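Local coordinates for GCN5-related N-acetyltransferase (Kribbella flavida, PDB 4MY0), which probably transfers acetyl groups from acetyl-CoA to amino groups of aminoglycosides, and binds acetyl-CoA, at residues A66-F71 with P81-A86; M116-L121 with L282-A287; G221-D226 with S248-V253. All coordinates share one frame; numbering follows the deposited sequence. Where two conformers were deposited one is given.

In the fold
Contacts 1 and 2 are neighbours, with centres 10 Å apart. Strand 78-90, which carries 81-86 of contact 1, lies parallel to and beside strand 118-121 of contact 2. Ser119 OG of contact 2 is 2.8 Å from Ala83 O of contact 1, a probable hydrogen bond. The coenzyme A compound AC8 lies about 8 Å from the side chain of Ile85 and about 12 Å from that of Ser119. Contact 3 is remote, its centre 31 Å from contact 1 and 36 Å from contact 2. In sequence it falls between the two halves of contact 2. Its Ser248 and Ile249 meet an acetyl-CoA held mainly by a second subunit.

Contact 1: A66-F71 with P81-A86; sequences ARIWDF and PMAGIA
The indole of Trp69 and the ring of Phe71 lie on the same face of the hairpin, and each residue puts an atom over the other's ring. Phe71 CZ stands 3.4 Å above one face of the indole, and Trp69 CB lies over one face of the Phe71 ring, each offset toward the rim. At the edge of the indole, near its plane, come Gly84 O and Ala86 CB, the latter 3.7 Å from Trp69 NE1. The selenium of Met82, a selenomethionine, lies in plane at the edge of the Phe71 ring. Met82 SE is 5.3 Å from the centroid of Phe71, a Met-aromatic contact. The guanidinium of Arg67 has Ala86 CB over one face, toward the rim. Met82 has CG anti to the backbone N (chi1 -173°), and bends at chi2 and chi3 to run beside Phe71. Gly84 has no side chain, so Phe71 CD2 rests 3.8 Å from Gly84 CA. On the opposite face Ile68 CG2 packs 3.8 Å from Ala83 CB.

The backbones are antiparallel, as in a beta hairpin. Arg67 N donates to Ala86 O over 3.0 Å, nearly straight at 174°. Trp69 N reaches a lone pair of Gly84 O at 2.8 Å. At Phe71 the bond from its N to Met82 O is weak. The return bond from Met82 N to Phe71 O holds at 3.0 Å, its donor above the carbonyl plane. Asp70 is the centre of an inverse gamma turn, and its carboxylate makes a salt bridge with Arg52.

The hairpin lies in the first GNAT domain, and Ile85 is near Val88, which binds acetyl-CoA. Phe47 and Trp190 meet the Trp69 ring edge-to-face. Helix 99-113 packs on the face of Ile68, Ala83 and Ile85. Strand 118-121 bonds to the far edge of 81-86.

Contact 2: M116-L121 with L282-A287; sequences MPISAL and LRLLDA
Strand 118-121 and the end of strand 274-284 run antiparallel, and Ser119 and Arg283 exchange two backbone bonds. Arg283 N donates to Ser119 O over 2.8 Å, and Ser119 N returns a bond to Arg283 O over 2.9 Å. Both donors lie in the carbonyl planes. On one face Ile118 and Leu284 run side by side and point the same way, with Ile118 CG2 3.7 Å from Leu284 CD2. Leu282 has CG anti to the backbone N (chi1 179°), which brings CD1 to 3.4 Å from Ser119 O, beside Ile118 CB. The face of Ser119 and Arg283 carries buried polar groups. Ser119 OG bonds to Ala83 and Tyr134. Arg283 leads away from strand 118-121: its NH1 bonds to Leu284 O, and its NH2 makes a salt bridge with Asp310.

Past Leu284 the strand ends, but the packing stays tight. Buried Pro117 accepts two bonds at its O, from Leu285 N at 2.8 Å and from Asp286 N at 3.2 Å. Both donors stand above the carbonyl plane. Leu285 CD1 covers Met116 O at 3.4 Å and also packs on Ser119 CB. The open side is at the partly exposed Met116 and Asp286. Asp286 CB lies beside Pro117 CA and CB. Asp286 is the N-cap of helix 287-293, its OD2 bonded weakly to Ala289 N.

Helix 345-352 lies against Leu282 and Leu284, in the region assigned to a sterol carrier protein domain. The antiparallel pairing brings a strand from far along the sequence, within the second GNAT range, against a strand of the first. It is consistent with strand sharing between two GNAT domains.

Contact 3: G221-D226 with S248-V253; sequences GDLQVD and SIARTV. With ACO (acetyl coenzyme *a), chain P.
Asp222 and Thr252 cross obliquely at the start of a short parallel pairing. Asp222 has CG anti to the carbonyl carbon (chi1 -65°), so its carboxylate reaches across: OD1 lies 3.3 Å from Thr252 CB and takes a weak bond from Thr252 N. Beside them Leu223 N donates to Thr252 O over 3.1 Å, nearly along the C=O axis. Ala250 CB points at the partner segment, 3.7 Å from Gly221 O and 3.9 Å from Leu223 CG. The strands 222-230 and 252-256 are joined by helix 233-244. This parallel beta-alpha-beta unit matches the central strand-helix-strand of a GNAT fold. Val225 and Val253 cross obliquely, with Val225 CG2 3.8 Å from Val253 CG1, and both pack on Val243 of that helix.

At the other end the side chains turn to acetyl-CoA. Ser248 OG sits between the backbone N and carbonyl carbon (chi1 45°) and donates a very short 2.5 Å bond to O5P of the ligand. Ile249 CG1 lies 3.5 Å from the same O5P. The ligand also bonds to Arg151, and to Gly96, Gly98, Gly100 and Ser101 of a second subunit.

Contact 1: A66-F71 with P81-A86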
loop_
_atom_site.group_PDB
_atom_site.type_symbol
_atom_site.label_atom_id
_atom_site.label_comp_id
_atom_site.label_asym_id
_atom_site.label_seq_id
_atom_site.Cartn_x
_atom_site.Cartn_y
_atom_site.Cartn_z
ATOM N N ALA C 66 13.152 -23.293 26.830
ATOM C CA ALA C 66 11.768 -22.871 27.017
ATOM C C ALA C 66 11.611 -22.449 28.454
ATOM O O ALA C 66 12.317 -22.959 29.340
ATOM C CB ALA C 66 10.805 -24.003 26.706
ATOM N N ARG C 67 10.709 -21.512 28.710
ATOM C CA ARG C 67 10.469 -21.104 30.088
ATOM C C ARG C 67 8.993 -21.189 30.472
ATOM O O ARG C 67 8.105 -21.256 29.613
ATOM C CB ARG C 67 11.058 -19.714 30.375
ATOM C CG ARG C 67 10.454 -18.591 29.571
ATOM C CD ARG C 67 11.374 -17.365 29.530
ATOM N NE ARG C 67 11.330 -16.744 28.209
ATOM C CZ ARG C 67 10.553 -15.715 27.882
ATOM N NH1 ARG C 67 10.587 -15.241 26.646
ATOM N NH2 ARG C 67 9.745 -15.155 28.781
ATOM N N ILE C 68 8.751 -21.204 31.777
ATOM C CA ILE C 68 7.416 -21.377 32.315
ATOM C C ILE C 68 7.022 -20.182 33.180
ATOM O O ILE C 68 7.618 -19.964 34.227
ATOM C CB ILE C 68 7.379 -22.639 33.196
ATOM C CG1 ILE C 68 7.844 -23.852 32.397
ATOM C CG2 ILE C 68 5.975 -22.888 33.764
ATOM C CD1 ILE C 68 7.942 -25.101 33.238
ATOM N N TRP C 69 6.014 -19.420 32.751
ATOM C CA TRP C 69 5.444 -18.378 33.610
ATOM C C TRP C 69 4.582 -19.013 34.687
ATOM O O TRP C 69 3.782 -19.917 34.390
ATOM C CB TRP C 69 4.554 -17.428 32.800
ATOM C CG TRP C 69 5.280 -16.448 31.940
ATOM C CD1 TRP C 69 5.514 -16.550 30.599
ATOM C CD2 TRP C 69 5.839 -15.197 32.353
ATOM N NE1 TRP C 69 6.201 -15.446 30.157
ATOM C CE2 TRP C 69 6.409 -14.599 31.214
ATOM C CE3 TRP C 69 5.916 -14.528 33.578
ATOM C CZ2 TRP C 69 7.050 -13.359 31.265
ATOM C CZ3 TRP C 69 6.554 -13.304 33.631
ATOM C CH2 TRP C 69 7.107 -12.728 32.485
ATOM N N ASP C 70 4.722 -18.539 35.925
ATOM C CA ASP C 70 3.872 -18.977 37.030
ATOM C C ASP C 70 2.593 -18.138 37.069
ATOM O O ASP C 70 2.453 -17.230 37.891
ATOM C CB ASP C 70 4.624 -18.872 38.366
ATOM C CG ASP C 70 5.254 -17.503 38.577
ATOM O OD1 ASP C 70 5.611 -16.846 37.569
ATOM O OD2 ASP C 70 5.385 -17.084 39.750
ATOM N N PHE C 71 1.664 -18.429 36.164
ATOM C CA PHE C 71 0.423 -17.657 36.082
ATOM C C PHE C 71 -0.653 -18.273 36.950
ATOM O O PHE C 71 -0.480 -19.368 37.479
ATOM C CB PHE C 71 -0.130 -17.683 34.661
ATOM C CG PHE C 71 0.628 -16.840 33.674
ATOM C CD1 PHE C 71 1.069 -15.567 34.005
ATOM C CD2 PHE C 71 0.860 -17.321 32.388
ATOM C CE1 PHE C 71 1.749 -14.785 33.068
ATOM C CE2 PHE C 71 1.535 -16.552 31.442
ATOM C CZ PHE C 71 1.989 -15.282 31.788
ATOM N N PRO C 81 -4.236 -22.232 38.990
ATOM C CA PRO C 81 -2.788 -22.117 38.730
ATOM C C PRO C 81 -2.477 -22.637 37.327
ATOM O O PRO C 81 -3.076 -23.632 36.902
ATOM C CB PRO C 81 -2.157 -23.016 39.798
ATOM C CG PRO C 81 -3.209 -23.063 40.940
ATOM C CD PRO C 81 -4.535 -23.050 40.185
HETATM N N MSE C 82 -1.589 -21.964 36.603
HETATM C CA MSE C 82 -1.421 -22.275 35.196
HETATM C C MSE C 82 0.020 -22.107 34.748
HETATM O O MSE C 82 0.679 -21.136 35.115
HETATM C CB MSE C 82 -2.345 -21.387 34.354
HETATM C CG MSE C 82 -2.365 -21.765 32.879
HETATM SE SE MSE C 82 -1.127 -20.656 31.854
HETATM C CE MSE C 82 -2.388 -19.208 31.539
ATOM N N ALA C 83 0.517 -23.053 33.958
ATOM C CA ALA C 83 1.884 -22.965 33.456
ATOM C C ALA C 83 1.891 -22.332 32.069
ATOM O O ALA C 83 1.545 -22.985 31.081
ATOM C CB ALA C 83 2.517 -24.344 33.399
ATOM N N GLY C 84 2.301 -21.075 31.975
ATOM C CA GLY C 84 2.292 -20.402 30.676
ATOM C C GLY C 84 3.624 -20.590 29.965
ATOM O O GLY C 84 4.642 -20.069 30.414
ATOM N N ILE C 85 3.622 -21.332 28.860
ATOM C CA ILE C 85 4.868 -21.701 28.195
ATOM C C ILE C 85 5.291 -20.588 27.234
ATOM O O ILE C 85 4.485 -20.127 26.418
ATOM C CB ILE C 85 4.733 -23.055 27.431
ATOM C CG1 ILE C 85 3.987 -24.089 28.285
ATOM C CG2 ILE C 85 6.130 -23.593 27.001
ATOM C CD1 ILE C 85 4.531 -24.276 29.746
ATOM N N ALA C 86 6.546 -20.137 27.342
ATOM C CA ALA C 86 7.041 -19.029 26.513
ATOM C C ALA C 86 8.456 -19.259 26.005
ATOM O O ALA C 86 9.217 -20.052 26.572
ATOM C CB ALA C 86 6.983 -17.706 27.283
#

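Contact 2: M116-L121 with L282-A287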
loop_
_atom_site.group_PDB
_atom_site.type_symbol
_atom_site.label_atom_id
_atom_site.label_comp_id
_atom_site.label_asym_id
_atom_site.label_seq_id
_atom_site.Cartn_x
_atom_site.Cartn_y
_atom_site.Cartn_z
HETATM N N MSE C 116 0.913 -27.216 38.922
HETATM C CA MSE C 116 0.008 -26.522 38.011
HETATM C C MSE C 116 -0.842 -27.537 37.234
HETATM O O MSE C 116 -0.315 -28.375 36.501
HETATM C CB MSE C 116 0.779 -25.563 37.085
HETATM C CG MSE C 116 1.486 -24.437 37.871
HETATM SE SE MSE C 116 3.111 -23.795 36.991
HETATM C CE MSE C 116 3.813 -22.647 38.414
ATOM N N PRO C 117 -2.166 -27.468 37.406
ATOM C CA PRO C 117 -3.051 -28.459 36.780
ATOM C C PRO C 117 -3.366 -28.159 35.306
ATOM O O PRO C 117 -3.941 -29.012 34.621
ATOM C CB PRO C 117 -4.322 -28.361 37.625
ATOM C CG PRO C 117 -4.358 -26.900 38.056
ATOM C CD PRO C 117 -2.900 -26.533 38.283
ATOM N N ILE C 118 -2.998 -26.977 34.813
ATOM C CA ILE C 118 -3.203 -26.672 33.405
ATOM C C ILE C 118 -2.034 -25.863 32.850
ATOM O O ILE C 118 -1.227 -25.304 33.601
ATOM C CB ILE C 118 -4.493 -25.848 33.160
ATOM C CG1 ILE C 118 -4.422 -24.521 33.918
ATOM C CG2 ILE C 118 -5.755 -26.644 33.532
ATOM C CD1 ILE C 118 -5.619 -23.586 33.665
ATOM N N SER C 119 -1.968 -25.785 31.530
ATOM C CA SER C 119 -0.898 -25.065 30.856
ATOM C C SER C 119 -1.451 -24.404 29.594
ATOM O O SER C 119 -2.323 -24.964 28.928
ATOM C CB SER C 119 0.242 -26.035 30.512
ATOM O OG SER C 119 1.241 -25.398 29.742
ATOM N N ALA C 120 -0.959 -23.210 29.270
ATOM C CA ALA C 120 -1.383 -22.524 28.055
ATOM C C ALA C 120 -0.190 -21.884 27.337
ATOM O O ALA C 120 0.863 -21.651 27.942
ATOM C CB ALA C 120 -2.479 -21.469 28.359
ATOM N N LEU C 121 -0.366 -21.617 26.045
ATOM C CA LEU C 121 0.648 -20.951 25.233
ATOM C C LEU C 121 0.040 -20.472 23.917
ATOM O O LEU C 121 -1.010 -20.978 23.484
ATOM C CB LEU C 121 1.810 -21.907 24.928
ATOM C CG LEU C 121 1.451 -23.250 24.257
ATOM C CD1 LEU C 121 1.424 -23.172 22.733
ATOM C CD2 LEU C 121 2.401 -24.374 24.724
ATOM N N LEU C 282 -4.514 -24.696 25.153
ATOM C CA LEU C 282 -4.656 -25.129 26.536
ATOM C C LEU C 282 -4.358 -26.618 26.622
ATOM O O LEU C 282 -4.658 -27.365 25.684
ATOM C CB LEU C 282 -6.098 -24.900 26.988
ATOM C CG LEU C 282 -6.445 -25.320 28.411
ATOM C CD1 LEU C 282 -5.677 -24.439 29.386
ATOM C CD2 LEU C 282 -7.951 -25.219 28.647
ATOM N N ARG C 283 -3.763 -27.052 27.728
ATOM C CA ARG C 283 -3.667 -28.484 28.021
ATOM C C ARG C 283 -3.952 -28.751 29.503
ATOM O O ARG C 283 -3.504 -27.988 30.358
ATOM C CB ARG C 283 -2.276 -29.023 27.676
ATOM C CG ARG C 283 -2.211 -30.551 27.666
ATOM C CD ARG C 283 -0.795 -31.091 27.928
ATOM N NE ARG C 283 -0.620 -32.420 27.332
ATOM C CZ ARG C 283 -1.138 -33.545 27.827
ATOM N NH1 ARG C 283 -1.874 -33.519 28.936
ATOM N NH2 ARG C 283 -0.931 -34.703 27.210
ATOM N N LEU C 284 -4.693 -29.815 29.812
ATOM C CA LEU C 284 -4.831 -30.234 31.210
ATOM C C LEU C 284 -3.656 -31.147 31.610
ATOM O O LEU C 284 -3.340 -32.113 30.906
ATOM C CB LEU C 284 -6.159 -30.956 31.466
ATOM C CG LEU C 284 -7.519 -30.305 31.184
ATOM C CD1 LEU C 284 -8.519 -30.695 32.255
ATOM C CD2 LEU C 284 -7.474 -28.790 31.001
ATOM N N LEU C 285 -3.007 -30.836 32.727
ATOM C CA LEU C 285 -1.917 -31.670 33.244
ATOM C C LEU C 285 -2.355 -32.573 34.401
ATOM O O LEU C 285 -1.779 -33.647 34.613
ATOM C CB LEU C 285 -0.755 -30.798 33.721
ATOM C CG LEU C 285 -0.231 -29.741 32.760
ATOM C CD1 LEU C 285 0.911 -28.980 33.406
ATOM C CD2 LEU C 285 0.213 -30.404 31.473
ATOM N N ASP C 286 -3.343 -32.112 35.170
ATOM C CA ASP C 286 -3.885 -32.876 36.299
ATOM C C ASP C 286 -5.398 -32.624 36.302
ATOM O O ASP C 286 -5.879 -31.710 36.975
ATOM C CB ASP C 286 -3.232 -32.409 37.617
ATOM C CG ASP C 286 -3.821 -33.088 38.870
ATOM O OD1 ASP C 286 -3.215 -32.925 39.955
ATOM O OD2 ASP C 286 -4.876 -33.768 38.798
ATOM N N ALA C 287 -6.142 -33.435 35.555
ATOM C CA ALA C 287 -7.560 -33.166 35.323
ATOM C C ALA C 287 -8.440 -33.084 36.579
ATOM O O ALA C 287 -9.282 -32.186 36.663
ATOM C CB ALA C 287 -8.152 -34.145 34.290
#

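Contact 3: G221-D226 with S248-V253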
loop_
_atom_site.group_PDB
_atom_site.type_symbol
_atom_site.label_atom_id
_atom_site.label_comp_id
_atom_site.label_asym_id
_atom_site.label_seq_id
_atom_site.Cartn_x
_atom_site.Cartn_y
_atom_site.Cartn_z
ATOM N N GLY C 221 1.184 6.362 16.505
ATOM C CA GLY C 221 0.299 7.476 16.213
ATOM C C GLY C 221 -1.116 7.264 16.715
ATOM O O GLY C 221 -1.881 8.224 16.852
ATOM N N ASP C 222 -1.489 6.015 16.980
ATOM C CA ASP C 222 -2.777 5.770 17.626
ATOM C C ASP C 222 -2.601 5.401 19.099
ATOM O O ASP C 222 -1.477 5.245 19.587
ATOM C CB ASP C 222 -3.546 4.681 16.887
ATOM C CG ASP C 222 -3.921 5.101 15.470
ATOM O OD1 ASP C 222 -4.417 6.249 15.286
ATOM O OD2 ASP C 222 -3.702 4.284 14.547
ATOM N N LEU C 223 -3.714 5.246 19.803
ATOM C CA LEU C 223 -3.655 4.795 21.187
ATOM C C LEU C 223 -4.122 3.345 21.252
ATOM O O LEU C 223 -4.935 2.883 20.425
ATOM C CB LEU C 223 -4.509 5.686 22.086
ATOM C CG LEU C 223 -4.029 7.126 22.219
ATOM C CD1 LEU C 223 -5.086 7.961 22.919
ATOM C CD2 LEU C 223 -2.717 7.184 22.983
ATOM N N GLN C 224 -3.569 2.619 22.208
ATOM C CA GLN C 224 -3.926 1.227 22.387
ATOM C C GLN C 224 -4.280 1.010 23.856
ATOM O O GLN C 224 -3.498 1.345 24.746
ATOM C CB GLN C 224 -2.755 0.335 22.013
ATOM C CG GLN C 224 -2.949 -1.099 22.467
ATOM C CD GLN C 224 -1.724 -1.944 22.240
ATOM O OE1 GLN C 224 -1.319 -2.164 21.103
ATOM N NE2 GLN C 224 -1.118 -2.426 23.328
ATOM N N VAL C 225 -5.456 0.452 24.100
ATOM C CA VAL C 225 -5.875 0.137 25.465
ATOM C C VAL C 225 -5.449 -1.298 25.774
ATOM O O VAL C 225 -5.850 -2.225 25.068
ATOM C CB VAL C 225 -7.393 0.311 25.609
ATOM C CG1 VAL C 225 -7.880 -0.213 26.960
ATOM C CG2 VAL C 225 -7.771 1.786 25.422
ATOM N N ASP C 226 -4.598 -1.477 26.787
ATOM C CA ASP C 226 -4.172 -2.815 27.207
ATOM C C ASP C 226 -5.265 -3.465 28.041
ATOM O O ASP C 226 -5.464 -4.680 27.998
ATOM C CB ASP C 226 -2.893 -2.761 28.054
ATOM C CG ASP C 226 -1.649 -2.445 27.242
ATOM O OD1 ASP C 226 -1.668 -2.605 25.997
ATOM O OD2 ASP C 226 -0.637 -2.050 27.873
ATOM N N SER C 248 -7.516 14.744 19.483
ATOM C CA SER C 248 -6.942 15.832 18.676
ATOM C C SER C 248 -5.657 15.383 17.963
ATOM O O SER C 248 -5.281 15.939 16.931
ATOM C CB SER C 248 -6.650 17.038 19.565
ATOM O OG SER C 248 -6.013 16.626 20.774
ATOM N N ILE C 249 -4.993 14.374 18.536
ATOM C CA ILE C 249 -3.752 13.822 18.000
ATOM C C ILE C 249 -3.973 12.405 17.449
ATOM O O ILE C 249 -3.538 12.074 16.342
ATOM C CB ILE C 249 -2.677 13.741 19.110
ATOM C CG1 ILE C 249 -2.442 15.120 19.737
ATOM C CG2 ILE C 249 -1.382 13.125 18.566
ATOM C CD1 ILE C 249 -1.924 16.171 18.737
ATOM N N ALA C 250 -4.628 11.563 18.244
ATOM C CA ALA C 250 -4.857 10.173 17.850
ATOM C C ALA C 250 -6.268 10.013 17.303
ATOM O O ALA C 250 -7.240 10.255 18.015
ATOM C CB ALA C 250 -4.641 9.240 19.036
ATOM N N ARG C 251 -6.378 9.618 16.038
ATOM C CA ARG C 251 -7.677 9.434 15.403
ATOM C C ARG C 251 -8.308 8.116 15.852
ATOM O O ARG C 251 -9.536 7.997 15.975
ATOM C CB ARG C 251 -7.552 9.470 13.877
ATOM C CG ARG C 251 -7.566 10.882 13.266
ATOM C CD ARG C 251 -6.389 11.729 13.749
ATOM N NE ARG C 251 -6.238 12.979 13.006
ATOM C CZ ARG C 251 -6.573 14.181 13.472
ATOM N NH1 ARG C 251 -6.395 15.258 12.711
ATOM N NH2 ARG C 251 -7.085 14.310 14.694
ATOM N N THR C 252 -7.455 7.143 16.132
ATOM C CA THR C 252 -7.908 5.776 16.375
ATOM C C THR C 252 -7.449 5.228 17.730
ATOM O O THR C 252 -6.314 5.456 18.159
ATOM C CB THR C 252 -7.413 4.868 15.237
ATOM O OG1 THR C 252 -7.994 5.318 14.003
ATOM C CG2 THR C 252 -7.783 3.402 15.479
ATOM N N VAL C 253 -8.342 4.508 18.401
ATOM C CA VAL C 253 -7.992 3.783 19.614
ATOM C C VAL C 253 -8.164 2.286 19.406
ATOM O O VAL C 253 -9.276 1.823 19.159
ATOM C CB VAL C 253 -8.895 4.177 20.788
ATOM C CG1 VAL C 253 -8.553 3.311 22.010
ATOM C CG2 VAL C 253 -8.732 5.660 21.120
HETATM N N1A ACO P . -12.298 17.797 19.874
HETATM C C2A ACO P . -13.288 18.717 19.846
HETATM N N3A ACO P . -13.407 19.707 20.757
HETATM C C4A ACO P . -12.513 19.820 21.768
HETATM C C5A ACO P . -11.408 18.850 21.865
HETATM C C6A ACO P . -11.339 17.790 20.832
HETATM N N6A ACO P . -10.349 16.860 20.854
HETATM N N7A ACO P . -10.686 19.194 22.952
HETATM C C8A ACO P . -11.269 20.285 23.507
HETATM N N9A ACO P . -12.361 20.651 22.802
HETATM C C1B ACO P . -13.255 21.796 23.081
HETATM C C2B ACO P . -14.101 21.573 24.314
HETATM O O2B ACO P . -15.244 20.749 24.048
HETATM C C3B ACO P . -14.482 23.002 24.635
HETATM O O3B ACO P . -15.491 23.409 23.717
HETATM P P3B ACO P . -17.050 23.452 24.112
HETATM O O7A ACO P . -17.291 22.141 24.829
HETATM O O8A ACO P . -17.132 24.676 24.997
HETATM O O9A ACO P . -17.756 23.599 22.785
HETATM C C4B ACO P . -13.256 23.817 24.255
HETATM O O4B ACO P . -12.501 22.974 23.370
HETATM C C5B ACO P . -12.402 24.198 25.463
HETATM O O5B ACO P . -12.237 23.025 26.266
HETATM P P1A ACO P . -11.150 22.894 27.450
HETATM O O1A ACO P . -10.678 24.256 27.902
HETATM O O2A ACO P . -11.741 21.883 28.391
HETATM O O3A ACO P . -9.921 22.255 26.618
HETATM P P2A ACO P . -8.902 21.143 27.179
HETATM O O4A ACO P . -8.533 21.533 28.597
HETATM O O5A ACO P . -9.504 19.795 26.923
HETATM O O6A ACO P . -7.593 21.370 26.248
HETATM C CBP ACO P . -6.376 20.406 24.404
HETATM C CCP ACO P . -7.637 21.137 24.841
HETATM C CDP ACO P . -5.135 21.262 24.640
HETATM C CEP ACO P . -6.502 20.081 22.923
HETATM C CAP ACO P . -6.311 19.133 25.253
HETATM O OAP ACO P . -7.548 18.411 25.117
HETATM C C9P ACO P . -5.120 18.269 24.933
HETATM O O9P ACO P . -4.109 18.385 25.617
HETATM N N8P ACO P . -5.216 17.395 23.919
HETATM C C7P ACO P . -4.143 16.494 23.517
HETATM C C6P ACO P . -2.892 17.231 23.045
HETATM C C5P ACO P . -3.240 18.266 21.998
HETATM O O5P ACO P . -3.976 17.981 21.058
HETATM N N4P ACO P . -2.692 19.474 22.140
HETATM C C3P ACO P . -2.338 20.281 20.975
HETATM C C2P ACO P . -3.273 21.465 20.783
HETATM S S1P ACO P . -2.645 22.533 19.514
#